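Local coordinates for protein endo-xylogalacturonan hydrolase A (Aspergillus tubingensis, PDB 4C2L) that hydrolyses the xylose-substituted galacturonan backbone of xylogalacturonan, a component of the hairy regions of pectin, as a secreted glycoside hydrolase of family 28, at residues T91-V96 with S131-L136; V112-G117 with R150-P155; N156-V161 with M175-K180; P184-D189 with V207-C212; S228-H233 with T257-T262. One frame throughout, in Å; residues are numbered along the deposited sequence.

Interaction 1: T91-V96 with S131-L136; sequences TAMISV and SRPTLL. With SO4 (sulfate ion), chain F.
M93 lays its side chain across P133 and L135 where two neighbouring coils of the right-handed parallel beta-helix, the fold of glycoside hydrolase family 28, run in register. The closest apolar approach joins M93 CG to P133 CG at 3.5 Å. The chain then bends at chi3 (76°), while SD lies 3.9 Å from L135 CD1, so one thioether spans two residues of the next coil. A second apolar cluster forms near the corner, where I94 CG2 and V96 CG2 both rest against L136 CD1, the former at 3.7 Å. L136, its CG anti to the backbone N (chi1 -180°) and CD1 set by chi2 (56°), meets both partners with this one methyl.

Beneath the side chains, a parallel ladder sets the register, pairing A92 with T134 and I94 with L136. T134 N donates to T91 O from above the carbonyl plane, whereas M93 N meets T134 O at 2.8 Å, nearly along the C=O axis. I94 N continues the ladder to L135 O while both chains turn a corner. Farther out, F80 of strand 77-80 packs on M93, I94 and L135, and Q151 and I146 of strand 142-152 close over L136. At the exposed end T91 N donates to a sulfate oxygen, O3, at 2.9 Å, and one water donates to T91 O at 2.7 Å and also bonds T134 OG1.

Interaction 2: V112-G117 with R150-P155; sequences VIDGNG and RQKNPP. With SO4 (sulfate ion), chain G.
V112-D114 and R150-K152 run parallel, 16° apart and 4.7 Å between their axes, with V112 paired to R150, I113 to Q151 and D114 to K152. I113 N donates to R150 O, K152 N donates to I113 O, and G115 N closes the ladder on K152 O. Beyond it the chains draw close: G115 and G117, glycines whose missing CB lets the backbones approach this closely, lie against N153-P155, and G117 N makes a weak bond to N153 O.

V112 lies alongside R150, CG2 4.1 Å from R150 CB. The extended K152 passes CD over one face of the R150 guanidinium, offset toward the rim. A sulfate at the guanidinium edge joins the two cations, taking R150 NH1 and K152 NZ on O2 (2.8 and 2.9 Å) and R150 NH2 on O1. D114 OD2 forms a long salt bridge with K152 NZ, 3.9 Å, and a water bridges the same pair, while OD1 accepts from N116 N in an Asx turn.

Within the beta-helix, strand 77-80 flanks this pair beside V112 and D114, and strand 168-176 flanks R150, whose NH2 also forms a salt bridge with D176.

Interaction 3: N156-V161 with M175-K180; sequences NVFNSV and MDANSK
F158 and M175 form a Met-aromatic contact in the interior of the right-handed parallel beta-helix, joining two walls of the solenoid across its core. F158 immediately precedes strand 159-162 of one wall; M175 lies near the end of strand 168-176 in another. Their CA atoms are 7.9 Å apart, and the segments meet without backbone pairing: the side chains of F158 and N159 touch M175, A177 and nearby backbone.

The two side chains slide past each other in opposite directions. M175 bends at chi3 (55°), which carries CE back over the phenyl face, 4.0 Å from the ring centroid and 28° off its normal: a CH-pi contact. SD stands farther off, 5.3 Å from the centroid and oblique to the ring. M175 CB covers the same ring nearer its rim, 3.6 Å from F158 CE2. At the edge of the ring, near its plane, come D176 C and A177 N, while the methyl of A177 reaches CZ. The phenyl is thus met over a face by methionine and at its edge by the backbone that follows.

N159 borders this apolar patch and is held from outside the two segments: it gives ND2 to G190 O and accepts at OD1 from Q151 NE2, a pair of bonds that fixes its amide. It meets M175 tip to tip, with N159 ND2 3.4 Å from the methionine CE.

Interaction 4: P184-D189 with V207-C212; sequences PPKNTD and VNDDDC
Two carboxylates lie side by side here, D189 OD1 only 3.4 Å from D210 OD1, their planes turned 38° apart. A third, that of D211, is close by, with one water between D189 OD2 and D211 OD2. D211 N donates to the anti lone pair of D210 OD1 at 2.7 Å, while another water links D210 OD2 with N187 N and D209 O.

Beside the acids, T188 and N208 stitch the two loops together. N208 ND2 reaches T188 O at 2.8 Å from above the carbonyl plane, and makes weak bonds back to D210 O and D211 O. The T188 hydroxyl, placed between backbone N and carbonyl carbon (chi1 46°), donates to P185 O and accepts from D209 N at 3.2 Å. This spans the type II turn P185-T188; D209 OD2 lies near P184 CB and is linked to K186 NZ by a water.

W121 and F124 of helix 118-126 pack against the turn, and H233 touches both D210 and D211. D210 is the proton donor by similarity, and the gathering of aspartates on loops following the strands is consistent with the aspartate cluster of the family 28 active site.

Interaction 5: S228-H233 with T257-T262; sequences SCTGSH and TMINST. With NAG (2-acetamido-2-deoxy-beta-D-glucopyranose), chain D; SO4 (sulfate ion), chain H.
The H233 imidazole has a sulfate oxygen, O4, at its edge near the ring plane, where ND1 donates to it at 3.2 Å. T262 approaches the ring obliquely, CG2 3.8 Å from H233 CD2, while T262 OG1 lies 3.2 Å from H233 CA. T262 thus meets the histidine near its CA and CB and obliquely at the ring, while D210 and D211 touch it from the preceding coil.

Behind this loop pair, strands 228-230 and 257-259 run parallel, 7° apart. C229 N to T257 O, I259 N to C229 O and G231 N to I259 O are all close to straight. The match resumes past the turn with T262 N on S232 O, 2.9 Å. Inside the helix, M258, bent at chi2 (-54°), puts SD 3.4 Å from C229 SG, the sulfur disulfide-bonded to C212, and its bend at chi3 takes CE toward S232 OG. On the outer surface I259 CD1 packs near T230 OG1, and N260 ND2 carries the covalently attached N-acetylglucosamine while OD1 is hydrogen-bonded to N293 ND2.

H233 is an active-site residue by similarity; its ND1 bond to a sulfate, also held by K268, is consistent with a site that receives an anionic sugar chain.

In the fold
Interactions 1, 2 and 3 are buried, whereas 4 and 5 are only partly so and carry the active-site residues assigned by similarity. Interactions 1, 2 and 5 join neighbouring coils through parallel backbone ladders; interaction 3 instead crosses the interior. R132, from interaction 1, reaches P155 of interaction 2 and K186 and N187 of interaction 4. A probable hydrogen bond from N153 N to D176 O links interactions 2 and 3. The C212-C229 disulfide, with a probable D210 O to H233 N hydrogen bond, ties interaction 4 to interaction 5. Interactions 1 and 3 are mainly apolar, interaction 2 adds charged side chains to its ladder, and interaction 4 is acidic and hydrated.

Interaction 1: T91-V96 with S131-L136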
# COMPACT_ATOMS: atom_id res chain seq x y z
N THR A 91 1.55 -2.47 -16.88
CA THR A 91 0.70 -2.24 -15.72
C THR A 91 0.90 -3.26 -14.60
O THR A 91 1.01 -2.88 -13.43
CB THR A 91 -0.77 -2.20 -16.16
OG1 THR A 91 -0.95 -1.05 -17.00
CG2 THR A 91 -1.72 -2.10 -14.94
N ALA A 92 0.90 -4.54 -14.95
CA ALA A 92 0.74 -5.62 -13.97
C ALA A 92 1.65 -6.80 -14.31
O ALA A 92 1.86 -7.12 -15.48
CB ALA A 92 -0.69 -6.10 -13.99
N MET A 93 2.19 -7.43 -13.27
CA MET A 93 2.89 -8.70 -13.46
C MET A 93 1.89 -9.84 -13.35
O MET A 93 1.90 -10.76 -14.17
CB MET A 93 3.98 -8.83 -12.41
CG MET A 93 4.91 -7.62 -12.46
SD MET A 93 6.24 -7.70 -11.26
CE MET A 93 7.32 -8.88 -12.05
N ILE A 94 1.04 -9.80 -12.33
CA ILE A 94 -0.14 -10.68 -12.25
C ILE A 94 -1.36 -9.79 -12.39
O ILE A 94 -1.59 -8.89 -11.57
CB ILE A 94 -0.22 -11.45 -10.91
CG1 ILE A 94 1.05 -12.27 -10.69
CG2 ILE A 94 -1.44 -12.35 -10.88
CD1 ILE A 94 1.17 -12.83 -9.28
N SER A 95 -2.13 -10.02 -13.46
CA SER A 95 -3.29 -9.16 -13.77
C SER A 95 -4.58 -9.89 -13.41
O SER A 95 -4.82 -11.02 -13.87
CB SER A 95 -3.27 -8.76 -15.24
OG SER A 95 -4.50 -8.11 -15.59
N VAL A 96 -5.41 -9.27 -12.56
CA VAL A 96 -6.65 -9.88 -12.10
C VAL A 96 -7.75 -8.88 -12.44
O VAL A 96 -8.08 -8.01 -11.63
CB VAL A 96 -6.62 -10.20 -10.58
CG1 VAL A 96 -7.86 -10.98 -10.15
CG2 VAL A 96 -5.37 -11.01 -10.22
N SER A 131 9.38 3.01 -15.95
CA SER A 131 8.05 2.75 -15.43
C SER A 131 7.92 1.25 -15.16
O SER A 131 8.15 0.43 -16.05
CB SER A 131 7.00 3.20 -16.46
OG SER A 131 5.69 2.94 -16.02
N ARG A 132 7.58 0.92 -13.91
CA ARG A 132 7.57 -0.47 -13.43
C ARG A 132 6.16 -0.99 -13.15
O ARG A 132 5.29 -0.22 -12.70
CB ARG A 132 8.39 -0.59 -12.14
CG ARG A 132 9.85 -0.19 -12.29
CD ARG A 132 10.46 0.09 -10.93
NE ARG A 132 10.04 1.41 -10.46
CZ ARG A 132 10.10 1.82 -9.20
NH1 ARG A 132 10.52 0.99 -8.24
NH2 ARG A 132 9.73 3.06 -8.89
N PRO A 133 5.94 -2.30 -13.35
CA PRO A 133 4.62 -2.88 -13.10
C PRO A 133 4.34 -3.14 -11.62
O PRO A 133 5.27 -3.29 -10.83
CB PRO A 133 4.70 -4.23 -13.83
CG PRO A 133 6.16 -4.59 -13.74
CD PRO A 133 6.89 -3.28 -13.90
N THR A 134 3.06 -3.23 -11.28
CA THR A 134 2.59 -3.71 -9.96
C THR A 134 2.59 -5.22 -9.95
O THR A 134 2.24 -5.85 -10.96
CB THR A 134 1.16 -3.19 -9.75
OG1 THR A 134 1.27 -1.76 -9.67
CG2 THR A 134 0.48 -3.79 -8.48
N LEU A 135 3.00 -5.81 -8.82
CA LEU A 135 3.14 -7.27 -8.75
C LEU A 135 1.78 -7.99 -8.84
O LEU A 135 1.63 -8.92 -9.66
CB LEU A 135 3.90 -7.67 -7.47
CG LEU A 135 4.00 -9.17 -7.23
CD1 LEU A 135 4.88 -9.80 -8.30
CD2 LEU A 135 4.59 -9.39 -5.84
N LEU A 136 0.82 -7.60 -7.99
CA LEU A 136 -0.53 -8.19 -8.01
C LEU A 136 -1.52 -7.04 -8.20
O LEU A 136 -1.72 -6.20 -7.30
CB LEU A 136 -0.83 -8.93 -6.70
CG LEU A 136 -2.22 -9.59 -6.61
CD1 LEU A 136 -2.46 -10.56 -7.78
CD2 LEU A 136 -2.32 -10.34 -5.29
S SO4 F . 0.67 -3.71 -20.47
O1 SO4 F . 1.67 -2.83 -21.13
O2 SO4 F . -0.37 -4.03 -21.47
O3 SO4 F . 0.10 -2.97 -19.32
O4 SO4 F . 1.32 -4.97 -20.02
O HOH W 1 0.79 -0.47 -12.34

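Interaction 2: V112-G117 with R150-P155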
# COMPACT_ATOMS: atom_id res chain seq x y z
N VAL A 112 5.71 -18.73 -2.55
CA VAL A 112 6.41 -17.46 -2.68
C VAL A 112 6.21 -16.93 -4.10
O VAL A 112 6.36 -17.68 -5.07
CB VAL A 112 7.94 -17.64 -2.42
CG1 VAL A 112 8.67 -16.32 -2.65
CG2 VAL A 112 8.19 -18.13 -1.00
N ILE A 113 5.85 -15.65 -4.21
CA ILE A 113 5.81 -14.97 -5.50
C ILE A 113 6.98 -14.00 -5.46
O ILE A 113 6.99 -13.07 -4.65
CB ILE A 113 4.47 -14.22 -5.74
CG1 ILE A 113 3.29 -15.19 -5.64
CG2 ILE A 113 4.49 -13.50 -7.10
CD1 ILE A 113 1.93 -14.51 -5.57
N ASP A 114 7.96 -14.23 -6.32
CA ASP A 114 9.19 -13.45 -6.34
C ASP A 114 9.15 -12.51 -7.54
O ASP A 114 9.30 -12.96 -8.67
CB ASP A 114 10.40 -14.41 -6.43
CG ASP A 114 11.76 -13.70 -6.37
OD1 ASP A 114 11.83 -12.46 -6.38
OD2 ASP A 114 12.80 -14.42 -6.31
N GLY A 115 8.99 -11.20 -7.28
CA GLY A 115 8.99 -10.20 -8.35
C GLY A 115 10.32 -9.89 -8.98
O GLY A 115 10.37 -9.21 -10.01
N ASN A 116 11.41 -10.38 -8.37
CA ASN A 116 12.75 -10.28 -8.93
C ASN A 116 13.10 -8.83 -9.27
O ASN A 116 13.59 -8.52 -10.35
CB ASN A 116 12.86 -11.19 -10.17
CG ASN A 116 14.29 -11.58 -10.52
OD1 ASN A 116 15.25 -11.22 -9.83
ND2 ASN A 116 14.43 -12.36 -11.60
N GLY A 117 12.85 -7.94 -8.30
CA GLY A 117 12.84 -6.51 -8.56
C GLY A 117 14.17 -5.80 -8.59
O GLY A 117 14.22 -4.62 -8.89
N ARG A 150 4.06 -15.46 0.61
CA ARG A 150 5.07 -14.43 0.68
C ARG A 150 5.18 -13.76 -0.69
O ARG A 150 5.22 -14.45 -1.72
CB ARG A 150 6.41 -15.07 1.03
CG ARG A 150 7.58 -14.10 1.02
CD ARG A 150 8.88 -14.79 1.44
NE ARG A 150 9.98 -13.85 1.33
CZ ARG A 150 11.25 -14.19 1.11
NH1 ARG A 150 11.59 -15.47 0.98
NH2 ARG A 150 12.18 -13.24 1.02
N GLN A 151 5.25 -12.43 -0.68
CA GLN A 151 5.59 -11.67 -1.87
C GLN A 151 6.96 -11.08 -1.64
O GLN A 151 7.18 -10.38 -0.64
CB GLN A 151 4.57 -10.56 -2.12
CG GLN A 151 3.18 -11.09 -2.48
CD GLN A 151 2.15 -9.97 -2.51
OE1 GLN A 151 2.29 -8.97 -1.82
NE2 GLN A 151 1.12 -10.14 -3.31
N LYS A 152 7.89 -11.37 -2.56
CA LYS A 152 9.30 -11.04 -2.40
C LYS A 152 9.77 -10.11 -3.53
O LYS A 152 9.54 -10.41 -4.70
CB LYS A 152 10.11 -12.35 -2.47
CG LYS A 152 11.61 -12.17 -2.43
CD LYS A 152 12.28 -13.54 -2.54
CE LYS A 152 13.78 -13.40 -2.73
NZ LYS A 152 14.39 -14.76 -2.75
N ASN A 153 10.40 -9.00 -3.16
CA ASN A 153 11.11 -8.13 -4.10
C ASN A 153 10.32 -7.72 -5.35
O ASN A 153 10.75 -7.96 -6.48
CB ASN A 153 12.47 -8.75 -4.48
CG ASN A 153 13.36 -8.98 -3.27
OD1 ASN A 153 13.21 -8.31 -2.24
ND2 ASN A 153 14.31 -9.93 -3.39
N PRO A 154 9.16 -7.09 -5.15
CA PRO A 154 8.43 -6.54 -6.31
C PRO A 154 9.23 -5.40 -6.93
O PRO A 154 9.91 -4.67 -6.21
CB PRO A 154 7.16 -5.97 -5.67
CG PRO A 154 7.60 -5.58 -4.29
CD PRO A 154 8.52 -6.71 -3.88
N PRO A 155 9.17 -5.24 -8.26
CA PRO A 155 9.85 -4.10 -8.89
C PRO A 155 9.31 -2.76 -8.36
O PRO A 155 10.03 -1.77 -8.31
CB PRO A 155 9.47 -4.23 -10.37
CG PRO A 155 9.02 -5.62 -10.56
CD PRO A 155 8.60 -6.20 -9.23
S SO4 G . 15.34 -14.76 0.66
O1 SO4 G . 14.79 -13.73 1.57
O2 SO4 G . 14.26 -15.56 0.01
O3 SO4 G . 16.18 -15.69 1.45
O4 SO4 G . 16.15 -14.09 -0.37
O HOH W 2 14.29 -11.32 -5.86
O HOH W 3 13.24 -16.48 -4.60

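Interaction 3: N156-V161 with M175-K180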
# COMPACT_ATOMS: atom_id res chain seq x y z
N ASN A 156 8.05 -2.74 -7.94
CA ASN A 156 7.35 -1.49 -7.61
C ASN A 156 6.26 -1.89 -6.60
O ASN A 156 6.56 -2.57 -5.62
CB ASN A 156 6.77 -0.92 -8.94
CG ASN A 156 6.48 0.60 -8.93
OD1 ASN A 156 6.37 1.19 -10.02
ND2 ASN A 156 6.27 1.20 -7.78
N VAL A 157 5.01 -1.50 -6.83
CA VAL A 157 3.94 -1.75 -5.84
C VAL A 157 3.70 -3.25 -5.69
O VAL A 157 3.71 -3.99 -6.68
CB VAL A 157 2.64 -1.01 -6.25
CG1 VAL A 157 1.46 -1.38 -5.33
CG2 VAL A 157 2.90 0.50 -6.25
N PHE A 158 3.48 -3.72 -4.45
CA PHE A 158 3.15 -5.13 -4.23
C PHE A 158 1.73 -5.42 -4.72
O PHE A 158 1.52 -6.28 -5.58
CB PHE A 158 3.18 -5.48 -2.74
CG PHE A 158 4.55 -5.65 -2.13
CD1 PHE A 158 5.25 -4.56 -1.59
CD2 PHE A 158 5.09 -6.93 -1.99
CE1 PHE A 158 6.49 -4.74 -0.97
CE2 PHE A 158 6.32 -7.13 -1.36
CZ PHE A 158 7.03 -6.03 -0.86
N ASN A 159 0.75 -4.74 -4.14
CA ASN A 159 -0.66 -5.04 -4.40
C ASN A 159 -1.42 -3.77 -4.65
O ASN A 159 -1.24 -2.77 -3.94
CB ASN A 159 -1.30 -5.68 -3.15
CG ASN A 159 -0.62 -6.95 -2.74
OD1 ASN A 159 -0.76 -7.97 -3.41
ND2 ASN A 159 0.15 -6.90 -1.66
N SER A 160 -2.28 -3.79 -5.67
CA SER A 160 -3.15 -2.66 -5.96
C SER A 160 -4.57 -3.17 -6.17
O SER A 160 -4.75 -4.25 -6.74
CB SER A 160 -2.65 -1.96 -7.23
OG SER A 160 -3.49 -0.87 -7.56
N VAL A 161 -5.57 -2.40 -5.72
CA VAL A 161 -6.96 -2.76 -5.94
C VAL A 161 -7.63 -1.50 -6.45
O VAL A 161 -7.54 -0.43 -5.84
CB VAL A 161 -7.66 -3.22 -4.63
CG1 VAL A 161 -9.12 -3.56 -4.89
CG2 VAL A 161 -6.94 -4.42 -4.03
N MET A 175 5.40 -9.83 3.26
CA MET A 175 5.80 -9.05 2.10
C MET A 175 7.11 -8.37 2.39
O MET A 175 7.25 -7.68 3.40
CB MET A 175 4.72 -8.02 1.77
CG MET A 175 3.40 -8.69 1.42
SD MET A 175 1.98 -7.64 1.74
CE MET A 175 2.46 -6.20 0.79
N ASP A 176 8.10 -8.59 1.54
CA ASP A 176 9.41 -8.01 1.81
C ASP A 176 10.11 -7.62 0.54
O ASP A 176 10.10 -8.36 -0.44
CB ASP A 176 10.28 -8.99 2.63
CG ASP A 176 10.34 -10.38 2.02
OD1 ASP A 176 11.20 -10.63 1.16
OD2 ASP A 176 9.54 -11.26 2.40
N ALA A 177 10.70 -6.43 0.57
CA ALA A 177 11.54 -5.93 -0.51
C ALA A 177 12.86 -5.51 0.12
O ALA A 177 12.87 -4.62 0.97
CB ALA A 177 10.87 -4.73 -1.18
N ASN A 178 13.95 -6.19 -0.27
CA ASN A 178 15.29 -5.90 0.23
C ASN A 178 16.28 -5.83 -0.91
O ASN A 178 16.40 -6.79 -1.66
CB ASN A 178 15.74 -6.98 1.22
CG ASN A 178 14.93 -6.94 2.51
OD1 ASN A 178 13.99 -7.71 2.67
ND2 ASN A 178 15.26 -6.01 3.40
N SER A 179 16.95 -4.70 -1.04
CA SER A 179 17.94 -4.50 -2.09
C SER A 179 19.28 -5.11 -1.70
O SER A 179 19.70 -4.99 -0.56
CB SER A 179 18.15 -3.02 -2.34
OG SER A 179 19.14 -2.85 -3.35
N LYS A 180 19.93 -5.74 -2.66
CA LYS A 180 21.28 -6.27 -2.49
C LYS A 180 22.36 -5.21 -2.75
O LYS A 180 23.56 -5.48 -2.63
CB LYS A 180 21.46 -7.46 -3.43
CG LYS A 180 20.69 -8.68 -2.96
CD LYS A 180 20.96 -9.89 -3.84
CE LYS A 180 19.81 -10.19 -4.79
NZ LYS A 180 18.53 -10.54 -4.08

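Interaction 4: P184-D189 with V207-C212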
# COMPACT_ATOMS: atom_id res chain seq x y z
N PRO A 184 17.80 1.73 -2.97
CA PRO A 184 16.66 1.19 -2.22
C PRO A 184 15.54 0.68 -3.12
O PRO A 184 15.48 1.04 -4.32
CB PRO A 184 16.18 2.38 -1.38
CG PRO A 184 16.76 3.59 -2.02
CD PRO A 184 17.86 3.20 -2.96
N PRO A 185 14.66 -0.16 -2.57
CA PRO A 185 13.49 -0.65 -3.33
C PRO A 185 12.40 0.44 -3.35
O PRO A 185 11.41 0.35 -2.63
CB PRO A 185 13.05 -1.88 -2.54
CG PRO A 185 13.55 -1.66 -1.14
CD PRO A 185 14.78 -0.80 -1.25
N LYS A 186 12.61 1.45 -4.18
CA LYS A 186 11.72 2.62 -4.22
C LYS A 186 10.29 2.26 -4.61
O LYS A 186 10.08 1.41 -5.47
CB LYS A 186 12.23 3.63 -5.25
CG LYS A 186 13.52 4.34 -4.86
CD LYS A 186 13.31 5.32 -3.74
CE LYS A 186 14.53 6.23 -3.60
NZ LYS A 186 14.35 7.18 -2.47
N ASN A 187 9.32 2.92 -3.98
CA ASN A 187 7.91 2.83 -4.38
C ASN A 187 7.35 1.42 -4.27
O ASN A 187 6.47 1.04 -5.04
CB ASN A 187 7.73 3.36 -5.82
CG ASN A 187 8.33 4.74 -6.00
OD1 ASN A 187 9.35 4.90 -6.67
ND2 ASN A 187 7.70 5.75 -5.38
N THR A 188 7.87 0.65 -3.31
CA THR A 188 7.37 -0.69 -3.07
C THR A 188 6.18 -0.67 -2.10
O THR A 188 6.19 -1.36 -1.08
CB THR A 188 8.49 -1.64 -2.60
OG1 THR A 188 9.27 -1.00 -1.58
CG2 THR A 188 9.38 -2.00 -3.81
N ASP A 189 5.15 0.13 -2.43
CA ASP A 189 3.96 0.23 -1.57
C ASP A 189 3.39 -1.16 -1.29
O ASP A 189 3.27 -1.98 -2.20
CB ASP A 189 2.83 1.00 -2.27
CG ASP A 189 3.20 2.41 -2.67
OD1 ASP A 189 4.39 2.76 -2.74
OD2 ASP A 189 2.25 3.19 -2.96
N VAL A 207 7.91 -5.32 4.82
CA VAL A 207 9.22 -4.69 4.91
C VAL A 207 9.43 -4.07 3.54
O VAL A 207 9.50 -4.78 2.53
CB VAL A 207 10.35 -5.72 5.20
CG1 VAL A 207 11.73 -5.07 5.10
CG2 VAL A 207 10.13 -6.38 6.55
N ASN A 208 9.48 -2.74 3.48
CA ASN A 208 9.56 -2.07 2.17
C ASN A 208 10.16 -0.68 2.28
O ASN A 208 10.85 -0.38 3.25
CB ASN A 208 8.15 -2.01 1.55
CG ASN A 208 7.24 -1.02 2.27
OD1 ASN A 208 7.54 -0.58 3.37
ND2 ASN A 208 6.12 -0.67 1.64
N ASP A 209 9.91 0.17 1.29
CA ASP A 209 10.48 1.50 1.28
C ASP A 209 9.49 2.55 0.81
O ASP A 209 9.87 3.60 0.31
CB ASP A 209 11.77 1.53 0.43
CG ASP A 209 12.51 2.85 0.53
OD1 ASP A 209 12.60 3.41 1.65
OD2 ASP A 209 12.98 3.34 -0.53
N ASP A 210 8.20 2.27 0.98
CA ASP A 210 7.19 3.28 0.64
C ASP A 210 5.95 3.02 1.48
O ASP A 210 6.05 2.34 2.48
CB ASP A 210 6.88 3.33 -0.87
CG ASP A 210 6.51 4.74 -1.33
OD1 ASP A 210 5.50 5.30 -0.83
OD2 ASP A 210 7.25 5.33 -2.17
N ASP A 211 4.81 3.59 1.11
CA ASP A 211 3.61 3.40 1.93
C ASP A 211 3.35 1.94 2.25
O ASP A 211 3.44 1.07 1.38
CB ASP A 211 2.38 3.99 1.21
CG ASP A 211 2.48 5.50 1.08
OD1 ASP A 211 3.10 6.12 1.96
OD2 ASP A 211 1.93 6.08 0.12
N CYS A 212 3.03 1.67 3.51
CA CYS A 212 2.59 0.37 3.94
C CYS A 212 1.22 0.08 3.30
O CYS A 212 1.06 -0.88 2.55
CB CYS A 212 2.53 0.34 5.48
SG CYS A 212 2.43 -1.38 6.03
O HOH W 4 14.49 5.68 -0.07
O HOH W 5 9.98 4.95 -2.19
O HOH W 6 1.51 5.60 -2.55

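Interaction 5: S228-H233 with T257-T262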
# COMPACT_ATOMS: atom_id res chain seq x y z
N SER A 228 2.14 -5.13 10.50
CA SER A 228 3.45 -4.66 10.88
C SER A 228 4.15 -4.13 9.64
O SER A 228 4.16 -4.80 8.60
CB SER A 228 4.26 -5.81 11.50
OG SER A 228 5.59 -5.38 11.70
N CYS A 229 4.74 -2.95 9.75
CA CYS A 229 5.42 -2.29 8.63
C CYS A 229 6.79 -1.80 9.07
O CYS A 229 6.90 -1.07 10.07
CB CYS A 229 4.62 -1.08 8.12
SG CYS A 229 2.82 -1.33 8.02
N THR A 230 7.82 -2.16 8.32
CA THR A 230 9.19 -1.75 8.65
C THR A 230 9.80 -1.02 7.47
O THR A 230 9.84 -1.55 6.37
CB THR A 230 10.06 -2.98 9.00
OG1 THR A 230 9.50 -3.67 10.11
CG2 THR A 230 11.46 -2.55 9.35
N GLY A 231 10.26 0.20 7.71
CA GLY A 231 10.92 0.99 6.67
C GLY A 231 9.96 1.69 5.74
O GLY A 231 10.38 2.25 4.72
N SER A 232 8.68 1.70 6.10
CA SER A 232 7.64 2.22 5.23
C SER A 232 7.45 3.74 5.33
O SER A 232 8.15 4.42 6.08
CB SER A 232 6.32 1.48 5.51
OG SER A 232 5.67 2.00 6.66
N HIS A 233 6.53 4.28 4.53
CA HIS A 233 6.13 5.68 4.64
C HIS A 233 4.80 5.80 5.35
O HIS A 233 4.16 6.85 5.31
CB HIS A 233 6.07 6.30 3.26
CG HIS A 233 7.42 6.44 2.59
ND1 HIS A 233 7.57 7.04 1.39
CD2 HIS A 233 8.70 6.04 3.00
CE1 HIS A 233 8.87 7.03 1.04
NE2 HIS A 233 9.56 6.42 2.03
N THR A 257 1.79 -1.92 13.86
CA THR A 257 3.12 -1.73 14.43
C THR A 257 4.00 -1.15 13.33
O THR A 257 4.30 -1.83 12.34
CB THR A 257 3.69 -3.06 14.94
OG1 THR A 257 2.79 -3.59 15.92
CG2 THR A 257 5.10 -2.86 15.57
N MET A 258 4.39 0.11 13.52
CA MET A 258 5.11 0.88 12.53
C MET A 258 6.54 1.10 13.02
O MET A 258 6.78 1.82 14.00
CB MET A 258 4.40 2.23 12.31
CG MET A 258 2.91 2.10 11.95
SD MET A 258 2.58 1.02 10.53
CE MET A 258 3.23 2.04 9.23
N ILE A 259 7.47 0.45 12.33
CA ILE A 259 8.87 0.41 12.75
C ILE A 259 9.72 1.13 11.71
O ILE A 259 9.62 0.84 10.52
CB ILE A 259 9.34 -1.06 12.85
CG1 ILE A 259 8.46 -1.85 13.83
CG2 ILE A 259 10.81 -1.12 13.23
CD1 ILE A 259 8.52 -3.36 13.67
N ASN A 260 10.55 2.08 12.15
CA ASN A 260 11.48 2.76 11.25
C ASN A 260 10.80 3.33 10.02
O ASN A 260 11.35 3.28 8.92
CB ASN A 260 12.57 1.78 10.78
CG ASN A 260 13.52 1.39 11.87
OD1 ASN A 260 13.47 1.93 12.98
ND2 ASN A 260 14.41 0.44 11.58
N SER A 261 9.60 3.87 10.19
CA SER A 261 8.84 4.42 9.08
C SER A 261 8.98 5.95 9.07
O SER A 261 9.34 6.56 10.09
CB SER A 261 7.39 3.94 9.16
OG SER A 261 7.31 2.52 8.98
N THR A 262 8.74 6.58 7.93
CA THR A 262 8.88 8.05 7.89
C THR A 262 7.74 8.70 8.68
O THR A 262 7.93 9.75 9.29
CB THR A 262 8.91 8.61 6.46
OG1 THR A 262 7.75 8.17 5.75
CG2 THR A 262 10.19 8.17 5.71
C1 NAG D . 15.37 0.06 12.57
C2 NAG D . 16.00 -1.29 12.24
C3 NAG D . 17.20 -1.60 13.14
C4 NAG D . 18.18 -0.43 13.15
C5 NAG D . 17.40 0.83 13.55
C6 NAG D . 18.30 2.06 13.63
C7 NAG D . 14.64 -3.21 11.60
C8 NAG D . 13.62 -4.18 12.11
N2 NAG D . 15.02 -2.31 12.49
O3 NAG D . 17.81 -2.78 12.68
O4 NAG D . 19.23 -0.68 14.07
O5 NAG D . 16.37 1.06 12.60
O6 NAG D . 18.87 2.28 12.36
O7 NAG D . 15.08 -3.26 10.45
S SO4 H . 6.09 10.41 0.60
O1 SO4 H . 7.44 10.98 0.40
O2 SO4 H . 5.08 11.44 0.26
O3 SO4 H . 5.95 10.04 2.02
O4 SO4 H . 5.88 9.20 -0.24